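Local coordinates for glyoxalase family protein (Listeria monocytogenes, PDB 2P7O) that catalyses the hydration of the antibiotic fosfomycin, using manganese, and so confers fosfomycin resistance, at the interface of chains A and B. Coordinates in Å, arbitrary orientation; residue numbers count along the deposited sequence, not the author numbering. Chains: chain A/B, Glyoxalase family protein.

The interface of chains A and B. Residues chain A 71, 73, 118, 120, 124-125; chain B 6-7.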
ATOM      1  N   ALA A  71       1.790  -5.270   4.397  1.00 16.53           N
ATOM      2  CA  ALA A  71       2.276  -6.207   5.438  1.00 16.25           C
ATOM      3  C   ALA A  71       3.400  -5.505   6.208  1.00 16.45           C
ATOM      4  O   ALA A  71       4.363  -4.986   5.596  1.00 19.69           O
ATOM      5  CB  ALA A  71       2.810  -7.460   4.734  1.00 20.61           C
ATOM      6  N   GLN A  73       6.468  -5.903   9.265  1.00 17.14           N
ATOM      7  CA  GLN A  73       7.326  -6.889   9.864  1.00 18.23           C
ATOM      8  C   GLN A  73       7.246  -6.918  11.398  1.00 19.51           C
ATOM      9  O   GLN A  73       7.418  -5.886  12.085  1.00 22.20           O
ATOM     10  CB  GLN A  73       8.797  -6.641   9.446  1.00 21.24           C
ATOM     11  CG  GLN A  73       9.657  -7.907   9.621  1.00 22.01           C
ATOM     12  CD  GLN A  73      11.013  -7.784   8.931  1.00 30.32           C
ATOM     13  OE1 GLN A  73      11.969  -8.303   9.514  1.00 37.99           O
ATOM     14  NE2 GLN A  73      11.179  -7.117   7.768  1.00 29.19           N
ATOM     15  N   GLU A 118      -1.511  -7.175   7.111  1.00 17.13           N
ATOM     16  CA  GLU A 118      -0.824  -8.379   7.542  1.00 16.48           C
ATOM     17  C   GLU A 118       0.301  -7.953   8.490  1.00 17.28           C
ATOM     18  O   GLU A 118       1.033  -7.010   8.234  1.00 16.92           O
ATOM     19  CB  GLU A 118      -0.302  -9.140   6.324  1.00 17.42           C
ATOM     20  CG  GLU A 118       0.560 -10.365   6.607  1.00 18.85           C
ATOM     21  CD  GLU A 118       1.166 -11.030   5.387  1.00 17.82           C
ATOM     22  OE1 GLU A 118       1.045 -10.447   4.270  1.00 15.21           O
ATOM     23  OE2 GLU A 118       1.768 -12.127   5.552  1.00 17.51           O
ATOM     24  N   HIS A 120       3.625  -9.845   9.545  1.00 17.92           N
ATOM     25  CA  HIS A 120       4.333 -10.974   8.956  1.00 18.83           C
ATOM     26  C   HIS A 120       5.573 -11.210   9.808  1.00 17.66           C
ATOM     27  O   HIS A 120       6.398 -10.295   9.895  1.00 17.84           O
ATOM     28  CB  HIS A 120       4.664 -10.589   7.502  1.00 21.45           C
ATOM     29  CG  HIS A 120       5.512 -11.594   6.761  1.00 20.02           C
ATOM     30  ND1 HIS A 120       5.070 -12.266   5.629  1.00 20.97           N
ATOM     31  CD2 HIS A 120       6.828 -11.933   6.877  1.00 20.06           C
ATOM     32  CE1 HIS A 120       6.036 -13.045   5.184  1.00 20.68           C
ATOM     33  NE2 HIS A 120       7.112 -12.884   5.952  1.00 20.75           N
ATOM     34  N   LEU A 124      10.383 -13.868   4.214  1.00 19.53           N
ATOM     35  CA  LEU A 124       9.526 -13.205   3.253  1.00 20.72           C
ATOM     36  C   LEU A 124       8.947 -14.153   2.211  1.00 19.88           C
ATOM     37  O   LEU A 124       9.711 -14.723   1.437  1.00 20.96           O
ATOM     38  CB  LEU A 124      10.353 -12.095   2.548  1.00 18.74           C
ATOM     39  CG  LEU A 124       9.571 -11.220   1.545  1.00 18.91           C
ATOM     40  CD1 LEU A 124       8.484 -10.466   2.329  1.00 21.77           C
ATOM     41  CD2 LEU A 124      10.428 -10.197   0.795  1.00 21.85           C
ATOM     42  N   GLU A 125       7.620 -14.142   2.123  1.00 19.32           N
ATOM     43  CA  GLU A 125       6.868 -14.864   1.093  1.00 17.93           C
ATOM     44  C   GLU A 125       5.427 -14.349   1.202  1.00 16.70           C
ATOM     45  O   GLU A 125       5.092 -13.766   2.251  1.00 17.58           O
ATOM     46  CB  GLU A 125       6.955 -16.371   1.412  1.00 19.52           C
ATOM     47  CG  GLU A 125       6.398 -16.606   2.817  1.00 18.07           C
ATOM     48  CD  GLU A 125       6.743 -18.008   3.332  1.00 20.24           C
ATOM     49  OE1 GLU A 125       7.221 -18.838   2.517  1.00 32.22           O
ATOM     50  OE2 GLU A 125       6.597 -18.239   4.558  1.00 25.03           O
TER
ATOM     51  N   SER B   6       7.177  -5.010   5.677  1.00 19.56           N
ATOM     52  CA  SER B   6       7.676  -6.264   5.114  1.00 19.20           C
ATOM     53  C   SER B   6       7.492  -6.306   3.592  1.00 16.98           C
ATOM     54  O   SER B   6       8.465  -6.463   2.888  1.00 19.58           O
ATOM     55  CB  SER B   6       6.946  -7.437   5.775  1.00 19.84           C
ATOM     56  OG  SER B   6       7.179  -8.639   5.084  1.00 20.18           O
ATOM     57  N   HIS B   7       6.264  -6.065   3.116  1.00 17.05           N
ATOM     58  CA  HIS B   7       6.020  -6.038   1.656  1.00 16.66           C
ATOM     59  C   HIS B   7       4.631  -5.468   1.419  1.00 15.33           C
ATOM     60  O   HIS B   7       3.846  -5.295   2.360  1.00 15.89           O
ATOM     61  CB  HIS B   7       6.096  -7.468   1.116  1.00 16.44           C
ATOM     62  CG  HIS B   7       5.116  -8.427   1.715  1.00 16.98           C
ATOM     63  ND1 HIS B   7       5.358  -9.110   2.887  1.00 16.11           N
ATOM     64  CD2 HIS B   7       3.895  -8.840   1.267  1.00 17.52           C
ATOM     65  CE1 HIS B   7       4.317  -9.911   3.147  1.00 16.81           C
ATOM     66  NE2 HIS B   7       3.417  -9.758   2.176  1.00 16.52           N
TER
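A:Ala71 on strand 69-73 pairs antiparallel with B:His7 on strand 4-12: A:Ala71 N donates to B:His7 O (2.9 Å), and A:Ala71 O accepts from B:Ser6 N (2.8 Å). A:Ala71 O also takes a weak bond from B:His7 N.

The imidazole of B:His7 reaches into chain A. Its CG lies between its own backbone N and carbonyl carbon (chi1 59°), which folds the ring over A:Ala71. The methyl CB of A:Ala71 sits under one ring face, nearest the rim, 3.3 Å from B:His7 CE1. From the opposite side of the ring plane, and out beyond the rim, A:Leu124 CD1 comes 3.5 Å from B:His7 ND1. The CE1 edge of B:His7 turns toward a face of the A:His120 ring, the planes 84° apart.

B:Ser6 helps to set the rotation of the imidazole from within its own chain. B:His7 ND1 donates to the hydroxyl OG of B:Ser6 at 2.9 Å, close to the ring plane. That hydroxyl also lies over the same face of A:His120 that B:His7 approaches.

With ND1 taken up by B:Ser6, NE2 is the likely metal-binding nitrogen. The extended side chain of A:Glu118 brings its carboxylate OE1 to 3.2 Å from B:His7 NE2, with carboxylate and ring planes almost perpendicular. OE1 lies off the ring plane, toward the A:Ala71 side, as a fellow metal ligand might rather than a hydrogen-bond partner. A:His120 ND1 makes a weak hydrogen bond to the other oxygen, OE2, and may help to steady the carboxylate.

B:His7 and A:Glu118 are manganese ligands, the former inferred from a close relative. The strand pairing thus joins the subunits and brings metal-binding groups of both chains together, as in glyoxalase-superfamily dimers with shared active sites.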